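Local coordinates for protein triphenylmethane reductase (Citrobacter sp., PDB 2JL1) that binds NADP(H) in a Rossmann-like fold and probably uses it to reduce triphenylmethane dyes, a reaction of interest for bioremediation, at residues A[109-114]-A[120-125]. Sequence-based numbering, arbitrary orientation.
Sequences FAEESI and VHLATE. With GOL (glycerol), chain D.
Ala110 and Leu122 face each other where the 3-10 turn of 110-112 comes up to helix 117-130, their CA atoms 6.8 Å apart, and no hydrogen bond joins the two backbones. The methyl of Ala110 points at the helix and meets CG of Leu122, with CB to CG at 3.7 Å. Leu122 divides its branches over the turn: CD1 lies against the carbonyl group of Ala110, while CD2 packs against the CG and carboxylate of Glu111. The Glu111 chain crosses that branch at a slant; its bend at chi2 (91°) brings the carboxylate back to the leucine, and OE2 stops 3.7 Å from Leu122 CD2.

A glycerol, probably from the crystallisation liquor, bridges the two acidic side chains, its O3 donating to Glu111 OE2 (2.8 Å) and its O1 to Glu125 OE1 (2.7 Å). These two carboxylates stay apart, with 5.2 Å between Glu111 OE2 and Glu125 OE1. Arg139 forms salt bridges with the other oxygen of each, which probably offsets the proximity of like charges.

The contact joins the connection after strand 101-107 to the helix that follows it in the Rossmann-like domain, with the side chain of Ala110 about 11 Å from the bound NADP. Leu122 also touches Arg139 of the adjacent strand 135-140 and Tyr126 of the second subunit, while Ala123 packs on helix 80-96.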
loop_
_atom_site.group_PDB
_atom_site.type_symbol
_atom_site.label_atom_id
_atom_site.label_comp_id
_atom_site.label_asym_id
_atom_site.label_seq_id
_atom_site.Cartn_x
_atom_site.Cartn_y
_atom_site.Cartn_z
ATOM N N PHE A 109 9.005 9.203 7.943
ATOM C CA PHE A 109 7.911 10.163 7.878
ATOM C C PHE A 109 7.143 10.115 6.559
ATOM O O PHE A 109 6.658 11.148 6.079
ATOM C CB PHE A 109 8.412 11.566 8.219
ATOM C CG PHE A 109 9.133 11.621 9.540
ATOM C CD1 PHE A 109 8.441 11.406 10.733
ATOM C CD2 PHE A 109 10.487 11.833 9.584
ATOM C CE1 PHE A 109 9.106 11.444 11.968
ATOM C CE2 PHE A 109 11.163 11.879 10.806
ATOM C CZ PHE A 109 10.467 11.682 11.997
ATOM N N ALA A 110 7.008 8.910 5.993
ATOM C CA ALA A 110 6.428 8.760 4.646
ATOM C C ALA A 110 5.027 9.398 4.531
ATOM O O ALA A 110 4.691 10.001 3.490
ATOM C CB ALA A 110 6.379 7.273 4.249
ATOM N N GLU A 111 4.227 9.298 5.586
ATOM C CA GLU A 111 2.854 9.839 5.554
ATOM C C GLU A 111 2.807 11.353 5.302
ATOM O O GLU A 111 1.815 11.874 4.785
ATOM C CB GLU A 111 2.139 9.553 6.860
ATOM C CG GLU A 111 1.864 8.088 7.110
ATOM C CD GLU A 111 2.980 7.395 7.893
ATOM O OE1 GLU A 111 4.084 7.970 8.075
ATOM O OE2 GLU A 111 2.729 6.260 8.335
ATOM N N GLU A 112 3.884 12.046 5.664
ATOM C CA GLU A 112 3.959 13.507 5.515
ATOM C C GLU A 112 4.744 13.935 4.294
ATOM O O GLU A 112 4.912 15.144 4.035
ATOM C CB GLU A 112 4.582 14.125 6.771
ATOM C CG GLU A 112 3.612 14.121 7.933
ATOM C CD GLU A 112 3.613 12.820 8.707
ATOM O OE1 GLU A 112 4.687 12.184 8.837
ATOM O OE2 GLU A 112 2.540 12.441 9.217
ATOM N N SER A 113 5.233 12.948 3.559
ATOM C CA SER A 113 6.124 13.206 2.451
ATOM C C SER A 113 5.409 13.783 1.236
ATOM O O SER A 113 4.239 13.516 1.014
ATOM C CB SER A 113 6.870 11.933 2.075
ATOM O OG SER A 113 7.674 12.165 0.934
ATOM N N ILE A 114 6.138 14.589 0.469
ATOM C CA ILE A 114 5.640 15.160 -0.753
ATOM C C ILE A 114 6.355 14.622 -1.998
ATOM O O ILE A 114 6.162 15.149 -3.086
ATOM C CB ILE A 114 5.689 16.739 -0.709
ATOM C CG1 ILE A 114 7.134 17.262 -0.849
ATOM C CG2 ILE A 114 4.988 17.287 0.553
ATOM C CD1 ILE A 114 7.246 18.811 -0.921
ATOM N N VAL A 120 5.130 4.374 -2.565
ATOM C CA VAL A 120 5.601 3.009 -2.787
ATOM C C VAL A 120 5.920 2.365 -1.444
ATOM O O VAL A 120 5.588 1.202 -1.210
ATOM C CB VAL A 120 6.906 2.981 -3.618
ATOM C CG1 VAL A 120 7.472 1.544 -3.668
ATOM C CG2 VAL A 120 6.672 3.491 -5.050
ATOM N N HIS A 121 6.610 3.114 -0.582
ATOM C CA HIS A 121 7.024 2.578 0.712
ATOM C C HIS A 121 5.832 2.281 1.604
ATOM O O HIS A 121 5.781 1.238 2.277
ATOM C CB HIS A 121 8.040 3.518 1.380
ATOM C CG HIS A 121 9.365 3.519 0.692
ATOM N ND1 HIS A 121 10.101 2.363 0.494
ATOM C CD2 HIS A 121 10.056 4.514 0.092
ATOM C CE1 HIS A 121 11.201 2.659 -0.180
ATOM N NE2 HIS A 121 11.202 3.959 -0.424
ATOM N N LEU A 122 4.845 3.174 1.581
ATOM C CA LEU A 122 3.618 2.959 2.393
ATOM C C LEU A 122 2.788 1.771 1.855
ATOM O O LEU A 122 2.278 0.953 2.641
ATOM C CB LEU A 122 2.788 4.233 2.452
ATOM C CG LEU A 122 3.346 5.341 3.374
ATOM C CD1 LEU A 122 2.860 6.744 2.922
ATOM C CD2 LEU A 122 2.965 5.072 4.829
ATOM N N ALA A 123 2.689 1.655 0.528
ATOM C CA ALA A 123 2.001 0.516 -0.101
ATOM C C ALA A 123 2.682 -0.791 0.307
ATOM O O ALA A 123 2.010 -1.797 0.611
ATOM C CB ALA A 123 1.969 0.670 -1.646
ATOM N N THR A 124 4.020 -0.775 0.336
ATOM C CA THR A 124 4.817 -1.962 0.667
ATOM C C THR A 124 4.678 -2.337 2.142
ATOM O O THR A 124 4.517 -3.523 2.483
ATOM C CB THR A 124 6.304 -1.758 0.267
ATOM O OG1 THR A 124 6.342 -1.467 -1.139
ATOM C CG2 THR A 124 7.127 -3.030 0.570
ATOM N N GLU A 125 4.700 -1.332 3.015
ATOM C CA GLU A 125 4.419 -1.562 4.441
ATOM C C GLU A 125 3.045 -2.234 4.657
ATOM O O GLU A 125 2.944 -3.218 5.393
ATOM C CB GLU A 125 4.494 -0.265 5.250
ATOM C CG GLU A 125 5.933 0.177 5.587
ATOM C CD GLU A 125 5.999 1.402 6.501
ATOM O OE1 GLU A 125 4.969 1.766 7.146
ATOM O OE2 GLU A 125 7.109 1.998 6.578
HETATM C C1 GOL D . 1.939 1.742 7.266
HETATM O O1 GOL D . 2.636 0.780 8.016
HETATM C C2 GOL D . 1.072 2.582 8.189
HETATM O O2 GOL D . 1.542 2.550 9.513
HETATM C C3 GOL D . 0.913 4.019 7.696
HETATM O O3 GOL D . 0.403 4.777 8.760
#